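Local coordinates for adhesion and penetration protein autotransporter (Haemophilus influenzae, PDB 3SYJ) that promotes adherence to and invasion of host cells, its secreted passenger domain, probably a serine protease, also mediating bacterial aggregation, at residues E649-T653 with I703-N708. Residues are numbered along the deposited sequence; the frame is centred on the assembly and turned at random.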
loop_
_atom_site.group_PDB
_atom_site.type_symbol
_atom_site.label_atom_id
_atom_site.label_comp_id
_atom_site.label_asym_id
_atom_site.label_seq_id
_atom_site.Cartn_x
_atom_site.Cartn_y
_atom_site.Cartn_z
ATOM N N GLU A 649 11.898 12.660 -16.290
ATOM C CA GLU A 649 11.625 11.328 -15.769
ATOM C C GLU A 649 12.883 10.635 -15.248
ATOM O O GLU A 649 13.925 10.635 -15.907
ATOM C CB GLU A 649 10.964 10.449 -16.839
ATOM C CG GLU A 649 10.591 9.063 -16.329
ATOM C CD GLU A 649 10.037 8.148 -17.413
ATOM O OE1 GLU A 649 9.458 8.652 -18.398
ATOM O OE2 GLU A 649 10.174 6.914 -17.267
ATOM N N GLY A 650 12.766 10.023 -14.072
ATOM C CA GLY A 650 13.879 9.347 -13.432
ATOM C C GLY A 650 13.887 9.635 -11.943
ATOM O O GLY A 650 13.200 10.550 -11.486
ATOM N N ASN A 651 14.664 8.868 -11.181
ATOM C CA ASN A 651 14.694 9.032 -9.732
ATOM C C ASN A 651 15.858 9.907 -9.300
ATOM O O ASN A 651 16.939 9.835 -9.876
ATOM C CB ASN A 651 14.748 7.671 -9.032
ATOM C CG ASN A 651 13.512 6.824 -9.309
ATOM O OD1 ASN A 651 12.383 7.323 -9.324
ATOM N ND2 ASN A 651 13.724 5.536 -9.537
ATOM N N TRP A 652 15.630 10.729 -8.285
ATOM C CA TRP A 652 16.614 11.718 -7.865
ATOM C C TRP A 652 17.252 11.330 -6.545
ATOM O O TRP A 652 16.566 10.921 -5.613
ATOM C CB TRP A 652 15.964 13.107 -7.743
ATOM C CG TRP A 652 15.632 13.731 -9.077
ATOM C CD1 TRP A 652 14.584 13.411 -9.902
ATOM C CD2 TRP A 652 16.362 14.773 -9.744
ATOM N NE1 TRP A 652 14.624 14.185 -11.036
ATOM C CE2 TRP A 652 15.703 15.029 -10.963
ATOM C CE3 TRP A 652 17.506 15.512 -9.425
ATOM C CZ2 TRP A 652 16.155 15.991 -11.865
ATOM C CZ3 TRP A 652 17.955 16.464 -10.324
ATOM C CH2 TRP A 652 17.280 16.696 -11.528
ATOM N N THR A 653 18.573 11.458 -6.478
ATOM C CA THR A 653 19.298 11.343 -5.223
ATOM C C THR A 653 20.199 12.559 -5.020
ATOM O O THR A 653 21.166 12.762 -5.755
ATOM C CB THR A 653 20.150 10.066 -5.161
ATOM O OG1 THR A 653 19.300 8.922 -5.291
ATOM C CG2 THR A 653 20.886 9.993 -3.832
ATOM N N ILE A 703 7.417 16.051 -12.963
ATOM C CA ILE A 703 8.579 15.349 -12.428
ATOM C C ILE A 703 8.194 13.901 -12.165
ATOM O O ILE A 703 7.522 13.599 -11.177
ATOM C CB ILE A 703 9.068 15.983 -11.112
ATOM C CG1 ILE A 703 9.318 17.487 -11.288
ATOM C CG2 ILE A 703 10.315 15.276 -10.617
ATOM C CD1 ILE A 703 9.252 18.276 -9.983
ATOM N N ASN A 704 8.620 13.005 -13.048
ATOM C CA ASN A 704 8.183 11.616 -12.992
ATOM C C ASN A 704 9.221 10.682 -12.380
ATOM O O ASN A 704 9.957 9.981 -13.083
ATOM C CB ASN A 704 7.748 11.143 -14.383
ATOM C CG ASN A 704 6.541 11.918 -14.906
ATOM O OD1 ASN A 704 5.697 12.373 -14.130
ATOM N ND2 ASN A 704 6.461 12.078 -16.222
ATOM N N GLY A 705 9.266 10.679 -11.053
ATOM C CA GLY A 705 10.227 9.887 -10.315
ATOM C C GLY A 705 10.101 10.192 -8.841
ATOM O O GLY A 705 9.208 10.928 -8.422
ATOM N N SER A 706 10.995 9.629 -8.046
ATOM C CA SER A 706 10.971 9.880 -6.617
ATOM C C SER A 706 12.190 10.690 -6.253
ATOM O O SER A 706 13.116 10.816 -7.050
ATOM C CB SER A 706 10.991 8.563 -5.855
ATOM O OG SER A 706 12.109 7.796 -6.277
ATOM N N ILE A 707 12.191 11.243 -5.048
ATOM C CA ILE A 707 13.304 12.060 -4.607
ATOM C C ILE A 707 13.852 11.576 -3.273
ATOM O O ILE A 707 13.116 11.405 -2.306
ATOM C CB ILE A 707 12.904 13.543 -4.495
ATOM C CG1 ILE A 707 12.325 14.038 -5.822
ATOM C CG2 ILE A 707 14.105 14.397 -4.077
ATOM C CD1 ILE A 707 11.935 15.502 -5.808
ATOM N N ASN A 708 15.154 11.344 -3.232
ATOM C CA ASN A 708 15.807 11.005 -1.987
ATOM C C ASN A 708 16.830 12.053 -1.626
ATOM O O ASN A 708 17.729 12.352 -2.413
ATOM C CB ASN A 708 16.477 9.643 -2.083
ATOM C CG ASN A 708 15.496 8.514 -1.954
ATOM O OD1 ASN A 708 15.680 7.618 -1.133
ATOM N ND2 ASN A 708 14.434 8.555 -2.751
HETATM O O HOH W 1 8.003 11.201 -18.494
HETATM O O HOH W 2 10.664 7.322 -12.154
#
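Asn651 reaches across to Ser706 at the point where two successive rungs of a right-handed beta-helix turn a corner. Asn651 CB lies beside the serine side chain, 3.8 Å from Ser706 OG. With CG beside its own backbone N (chi1 -63°), the amide swings toward the next rung and Asn651 CG comes to 3.5 Å from Ser706 OG. At the tip, Asn651 OD1 accepts the backbone hydrogen bond of Ser706 N at 3.0 Å, with the donor tilted 19° from the amide plane, and a weak bond from Ser706 OG; a water bound to Asn704 O adds a third, weak donor. The asparagine carbonyl thus takes up an N-H at the bend, where Gly650 O instead receives a nearly straight CA-H...O contact from Gly705 CA, 3.3 Å away.

On either side of the corner the rungs pair in parallel. Glu649 pairs with Asn704 before it, and Gly650 N bonds to Asn704 O at the turn itself; beyond it, Trp652 N donates to Ser706 O and Trp652 O accepts from Asn708 N, both at 2.8 Å. Glu649 CG packs on Asn704 CB (4.0 Å), and a water joins Glu649 OE1 to Asn704 ND2, while Asn704 OD1 bonds to Asn724.

Trp652 and Ile707 lie on the face opposite Thr653 and Asn708, where the indole stacks on Phe632 and meets Phe662 edge-to-face. Backbone hydrogen bonds set strand 645-654 between strands 622-629 and 631-634 on one side and strand 701-709 on the other, whose Ile703 and Ile707 pack in turn on Leu723 of strand 721-723.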